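Probable transcriptional regulator, AsnC family (Thermus thermophilus, PDB 2DJW) is of unknown function, a stand-alone RAM-domain protein of a family generally assigned sequence-specific DNA binding. Local coordinates at residues Leu7-Gly12 with Gly36-Val41; Ile2-Leu7 with Thr69-Ala74. All blocks are in the same frame, centred on the assembly; numbering follows the deposited sequence.

Contact 1: Leu7-Gly12 with Gly36-Val41; sequences LIRPRG and GPYDLV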
loop_
_atom_site.group_PDB
_atom_site.type_symbol
_atom_site.label_atom_id
_atom_site.label_comp_id
_atom_site.label_asym_id
_atom_site.label_seq_id
_atom_site.Cartn_x
_atom_site.Cartn_y
_atom_site.Cartn_z
ATOM N N LEU A 7 11.616 -13.599 -5.320
ATOM C CA LEU A 7 11.966 -12.423 -4.570
ATOM C C LEU A 7 11.952 -12.784 -3.066
ATOM O O LEU A 7 10.927 -13.185 -2.524
ATOM C CB LEU A 7 10.959 -11.311 -4.901
ATOM C CG LEU A 7 11.068 -10.396 -6.155
ATOM C CD1 LEU A 7 11.496 -11.075 -7.465
ATOM C CD2 LEU A 7 9.757 -9.616 -6.357
ATOM N N ILE A 8 13.112 -12.638 -2.418
ATOM C CA ILE A 8 13.297 -13.021 -1.007
ATOM C C ILE A 8 13.608 -11.796 -0.136
ATOM O O ILE A 8 14.601 -11.096 -0.368
ATOM C CB ILE A 8 14.415 -14.077 -0.858
ATOM C CG1 ILE A 8 14.286 -15.178 -1.909
ATOM C CG2 ILE A 8 14.472 -14.681 0.540
ATOM C CD1 ILE A 8 15.433 -15.150 -2.912
ATOM N N ARG A 9 12.729 -11.521 0.826
ATOM C CA ARG A 9 13.005 -10.550 1.878
ATOM C C ARG A 9 13.455 -11.276 3.160
ATOM O O ARG A 9 12.637 -11.897 3.865
ATOM C CB ARG A 9 11.780 -9.676 2.174
ATOM C CG ARG A 9 11.883 -8.861 3.484
ATOM C CD ARG A 9 10.672 -7.988 3.696
ATOM N NE ARG A 9 10.415 -7.205 2.482
ATOM C CZ ARG A 9 9.325 -7.291 1.717
ATOM N NH1 ARG A 9 8.316 -8.099 2.041
ATOM N NH2 ARG A 9 9.244 -6.535 0.634
ATOM N N PRO A 10 14.767 -11.237 3.445
ATOM C CA PRO A 10 15.284 -11.841 4.674
ATOM C C PRO A 10 15.294 -10.860 5.837
ATOM O O PRO A 10 15.225 -9.634 5.621
ATOM C CB PRO A 10 16.719 -12.173 4.294
ATOM C CG PRO A 10 17.112 -11.067 3.372
ATOM C CD PRO A 10 15.854 -10.645 2.636
ATOM N N ARG A 11 15.394 -11.398 7.057
ATOM C CA ARG A 11 15.908 -10.623 8.204
ATOM C C ARG A 11 17.252 -10.034 7.775
ATOM O O ARG A 11 18.056 -10.717 7.119
ATOM C CB ARG A 11 16.089 -11.514 9.443
ATOM C CG ARG A 11 16.334 -10.735 10.759
ATOM C CD ARG A 11 16.976 -11.599 11.852
ATOM N NE ARG A 11 16.133 -12.739 12.181
ATOM C CZ ARG A 11 16.536 -14.005 12.226
ATOM N NH1 ARG A 11 17.805 -14.326 11.996
ATOM N NH2 ARG A 11 15.658 -14.961 12.514
ATOM N N GLY A 12 17.473 -8.764 8.101
ATOM C CA GLY A 12 18.652 -8.021 7.650
ATOM C C GLY A 12 20.015 -8.627 7.957
ATOM O O GLY A 12 20.950 -8.465 7.167
ATOM N N GLY A 36 16.195 -2.464 -3.843
ATOM C CA GLY A 36 14.750 -2.676 -3.871
ATOM C C GLY A 36 14.134 -3.121 -2.575
ATOM O O GLY A 36 14.797 -3.117 -1.528
ATOM N N PRO A 37 12.858 -3.537 -2.626
ATOM C CA PRO A 37 12.181 -3.926 -1.395
ATOM C C PRO A 37 12.456 -5.394 -0.968
ATOM O O PRO A 37 12.055 -5.807 0.124
ATOM C CB PRO A 37 10.694 -3.723 -1.738
ATOM C CG PRO A 37 10.599 -3.766 -3.261
ATOM C CD PRO A 37 12.001 -3.724 -3.822
ATOM N N TYR A 38 13.109 -6.171 -1.830
ATOM C CA TYR A 38 13.479 -7.554 -1.515
ATOM C C TYR A 38 14.990 -7.619 -1.669
ATOM O O TYR A 38 15.498 -7.319 -2.739
ATOM C CB TYR A 38 12.809 -8.542 -2.477
ATOM C CG TYR A 38 11.304 -8.761 -2.265
ATOM C CD1 TYR A 38 10.844 -9.797 -1.450
ATOM C CD2 TYR A 38 10.336 -7.963 -2.930
ATOM C CE1 TYR A 38 9.481 -10.032 -1.261
ATOM C CE2 TYR A 38 8.965 -8.180 -2.742
ATOM C CZ TYR A 38 8.550 -9.229 -1.909
ATOM O OH TYR A 38 7.210 -9.497 -1.691
ATOM N N ASP A 39 15.711 -7.988 -0.609
ATOM C CA ASP A 39 17.185 -7.995 -0.645
ATOM C C ASP A 39 17.790 -9.037 -1.547
ATOM O O ASP A 39 18.856 -8.824 -2.082
ATOM C CB ASP A 39 17.783 -8.097 0.775
ATOM C CG ASP A 39 17.162 -7.097 1.715
ATOM O OD1 ASP A 39 17.826 -6.067 1.993
ATOM O OD2 ASP A 39 15.982 -7.315 2.113
ATOM N N LEU A 40 17.111 -10.155 -1.722
ATOM C CA LEU A 40 17.627 -11.236 -2.561
ATOM C C LEU A 40 16.655 -11.581 -3.693
ATOM O O LEU A 40 15.449 -11.575 -3.489
ATOM C CB LEU A 40 17.919 -12.506 -1.711
ATOM C CG LEU A 40 18.974 -12.468 -0.585
ATOM C CD1 LEU A 40 18.805 -13.660 0.394
ATOM C CD2 LEU A 40 20.409 -12.433 -1.137
ATOM N N VAL A 41 17.191 -11.902 -4.869
ATOM C CA VAL A 41 16.381 -12.432 -5.972
ATOM C C VAL A 41 17.033 -13.718 -6.418
ATOM O O VAL A 41 18.234 -13.711 -6.718
ATOM C CB VAL A 41 16.320 -11.471 -7.221
ATOM C CG1 VAL A 41 15.518 -12.103 -8.368
ATOM C CG2 VAL A 41 15.713 -10.134 -6.856
#
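The carbonyl O of Pro37 is gripped by two nitrogens of Arg9: NH2 lies 2.9 Å from Pro37 O and NE 3.2 Å from it. Here the strand entering at Leu40 joins strand 2-10 of the RAM domain's antiparallel sheet through a classic beta bulge, Asp39 and Leu40 both facing Ile8. The side-on grip is uneven. NE approaches nearly along the C=O axis of Pro37, whereas NH2 stands above the carbonyl plane, 55° out of it. The bend at chi3 (-51°) sets NE off from the otherwise extended Arg9 chain. The guanidinium then lies flat on Tyr38, its plane 29° from the ring and its CZ 4.2 Å from the ring centroid, a cation-pi stack with NH2 over the ring centre. The ring's opposite face rests on Leu7, whose CB makes a CH-pi contact 3.8 Å from the centroid. An alanine in place of Arg9 would probably leave Pro37 O without these two donors and the Tyr38 ring without its cation on that face. Within the bulge, Leu40 makes the hydrogen-bonded pair with Ile8, with Ile8 N to Leu40 O at 2.8 Å and Leu40 N to Ile8 O at 3.0 Å. Pro10, which also touches Val15 and Leu18 of helix 15-22, closes the contact by setting its CD 3.4 Å from Asp39 OD2.

Contact 2: Ile2-Leu7 with Thr69-Ala74; sequences ITAFVL and TETLLA
Leu7 and Glu70 form a hydrogen-bonded pair in the antiparallel ladder between strands 2-10 and 66-77, neighbours in the sheet of this RAM domain, with segment directions 165° apart. The Leu7 side chain can be followed outward. Its CB sits 3.2 Å from Glu70 O, and CG, placed anti to the carbonyl carbon (chi1 -83°), stays near the same oxygen. CD1 then reaches Leu72 CD2 at 3.9 Å, while Leu7 CD2 is 4.1 Å from both Leu72 CD2 and Glu70 OE1. Leu7 and Glu70 run side by side, pointing the same way. Phe5 and Leu72 repeat the hydrogen-bonded pairing, with Leu72 N to Phe5 O at 2.8 Å and nearly straight (176° at the hydrogen). Their CB atoms meet at 4.0 Å, and Leu72 O lies near the plane of the Phe5 ring, at its edge, 3.6 Å from CD2. Ala4, Val6, Thr71 and Leu73 occupy the other face, where helix 52-60 reaches Val6 and Thr71. There Val6 CG1 approaches Thr71 OG1 at 3.7 Å, and Thr71 CG2 touches Ala4 CB. At the far end Ile2 CG2 meets Leu73 CD1 at 3.7 Å, and Ala74 continues the sheet into a strand of a third subunit. Backbone bonds thus set the register, while Leu7 with Leu72 and Ile2 with Leu73 add apolar contacts; Thr71 OG1 brings a hydroxyl against Val6.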
loop_
_atom_site.group_PDB
_atom_site.type_symbol
_atom_site.label_atom_id
_atom_site.label_comp_id
_atom_site.label_asym_id
_atom_site.label_seq_id
_atom_site.Cartn_x
_atom_site.Cartn_y
_atom_site.Cartn_z
ATOM N N ILE A 2 10.856 -24.313 -17.093
ATOM C CA ILE A 2 10.172 -23.082 -16.715
ATOM C C ILE A 2 11.135 -22.181 -15.951
ATOM O O ILE A 2 11.964 -22.664 -15.194
ATOM C CB ILE A 2 8.902 -23.360 -15.863
ATOM C CG1 ILE A 2 7.889 -24.174 -16.677
ATOM C CG2 ILE A 2 8.283 -22.061 -15.372
ATOM C CD1 ILE A 2 6.699 -24.670 -15.867
ATOM N N THR A 3 11.031 -20.877 -16.184
ATOM C CA THR A 3 11.749 -19.880 -15.410
ATOM C C THR A 3 10.835 -19.162 -14.393
ATOM O O THR A 3 9.653 -18.908 -14.659
ATOM C CB THR A 3 12.463 -18.885 -16.330
ATOM O OG1 THR A 3 13.459 -19.592 -17.077
ATOM C CG2 THR A 3 13.151 -17.780 -15.536
ATOM N N ALA A 4 11.411 -18.866 -13.227
ATOM C CA ALA A 4 10.756 -18.113 -12.176
ATOM C C ALA A 4 11.764 -17.155 -11.549
ATOM O O ALA A 4 12.971 -17.428 -11.514
ATOM C CB ALA A 4 10.187 -19.065 -11.129
ATOM N N PHE A 5 11.268 -16.023 -11.073
ATOM C CA PHE A 5 12.093 -15.041 -10.378
ATOM C C PHE A 5 11.565 -15.059 -8.967
ATOM O O PHE A 5 10.409 -14.703 -8.749
ATOM C CB PHE A 5 11.944 -13.634 -11.004
ATOM C CG PHE A 5 12.385 -13.570 -12.450
ATOM C CD1 PHE A 5 13.688 -13.218 -12.776
ATOM C CD2 PHE A 5 11.507 -13.919 -13.486
ATOM C CE1 PHE A 5 14.107 -13.198 -14.110
ATOM C CE2 PHE A 5 11.925 -13.896 -14.816
ATOM C CZ PHE A 5 13.217 -13.529 -15.136
ATOM N N VAL A 6 12.385 -15.524 -8.020
ATOM C CA VAL A 6 11.961 -15.588 -6.609
ATOM C C VAL A 6 12.528 -14.417 -5.817
ATOM O O VAL A 6 13.741 -14.238 -5.694
ATOM C CB VAL A 6 12.242 -16.950 -5.902
ATOM C CG1 VAL A 6 11.516 -17.007 -4.582
ATOM C CG2 VAL A 6 11.799 -18.121 -6.778
ATOM N N LEU A 7 11.616 -13.599 -5.320
ATOM C CA LEU A 7 11.966 -12.423 -4.570
ATOM C C LEU A 7 11.952 -12.784 -3.066
ATOM O O LEU A 7 10.927 -13.185 -2.524
ATOM C CB LEU A 7 10.959 -11.311 -4.901
ATOM C CG LEU A 7 11.068 -10.396 -6.155
ATOM C CD1 LEU A 7 11.496 -11.075 -7.465
ATOM C CD2 LEU A 7 9.757 -9.616 -6.357
ATOM N N THR A 69 8.595 -14.191 0.802
ATOM C CA THR A 69 8.991 -14.596 -0.544
ATOM C C THR A 69 7.887 -14.160 -1.547
ATOM O O THR A 69 6.673 -14.178 -1.211
ATOM C CB THR A 69 9.244 -16.129 -0.587
ATOM O OG1 THR A 69 10.276 -16.430 -1.513
ATOM C CG2 THR A 69 8.007 -16.907 -0.969
ATOM N N GLU A 70 8.295 -13.760 -2.757
ATOM C CA GLU A 70 7.332 -13.540 -3.853
ATOM C C GLU A 70 7.826 -14.075 -5.189
ATOM O O GLU A 70 8.823 -13.621 -5.694
ATOM C CB GLU A 70 6.942 -12.061 -3.982
ATOM C CG GLU A 70 5.524 -11.876 -4.480
ATOM C CD GLU A 70 5.308 -10.590 -5.265
ATOM O OE1 GLU A 70 5.950 -9.573 -4.946
ATOM O OE2 GLU A 70 4.461 -10.597 -6.190
ATOM N N THR A 71 7.124 -15.052 -5.751
ATOM C CA THR A 71 7.561 -15.724 -6.973
ATOM C C THR A 71 6.852 -15.174 -8.217
ATOM O O THR A 71 5.605 -15.150 -8.290
ATOM C CB THR A 71 7.371 -17.240 -6.893
ATOM O OG1 THR A 71 8.075 -17.738 -5.760
ATOM C CG2 THR A 71 7.919 -17.944 -8.145
ATOM N N LEU A 72 7.681 -14.737 -9.169
ATOM C CA LEU A 72 7.231 -14.249 -10.472
ATOM C C LEU A 72 7.509 -15.355 -11.470
ATOM O O LEU A 72 8.644 -15.507 -11.903
ATOM C CB LEU A 72 7.992 -12.975 -10.861
ATOM C CG LEU A 72 7.641 -11.588 -10.276
ATOM C CD1 LEU A 72 6.928 -11.551 -8.945
ATOM C CD2 LEU A 72 8.833 -10.658 -10.242
ATOM N N LEU A 73 6.489 -16.136 -11.823
ATOM C CA LEU A 73 6.696 -17.263 -12.717
ATOM C C LEU A 73 6.508 -16.935 -14.208
ATOM O O LEU A 73 5.469 -16.465 -14.627
ATOM C CB LEU A 73 5.837 -18.474 -12.296
ATOM C CG LEU A 73 6.081 -19.719 -13.163
ATOM C CD1 LEU A 73 6.342 -20.962 -12.383
ATOM C CD2 LEU A 73 4.980 -19.973 -14.241
ATOM N N ALA A 74 7.521 -17.228 -15.002
ATOM C CA ALA A 74 7.521 -16.901 -16.437
ATOM C C ALA A 74 6.785 -17.953 -17.247
ATOM O O ALA A 74 7.211 -19.122 -17.315
ATOM C CB ALA A 74 8.948 -16.746 -16.949
#

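In the fold
Strand 2-10 serves both contacts, with 40-46 along one edge and 66-77 along the other, so contact 1 and contact 2 are adjoining parts of one sheet, their centres 13 Å apart. Leu7 belongs to both, and the two also touch directly: Tyr38 OH lies 3.4 Å from Glu70 CB, and Val41 CG1 lies 3.9 Å from Val6 O. The third subunit reaches both, its Phe5 packing on Val41 and its Val41 on Phe5. Contact 1 is away from the zinc-binding residues. Contact 2 is nearer: the side chain of Ile2 is about 7 Å from that of Glu50, a zinc-binding residue seen in a structure of this protein, although this chain carries no zinc in the model.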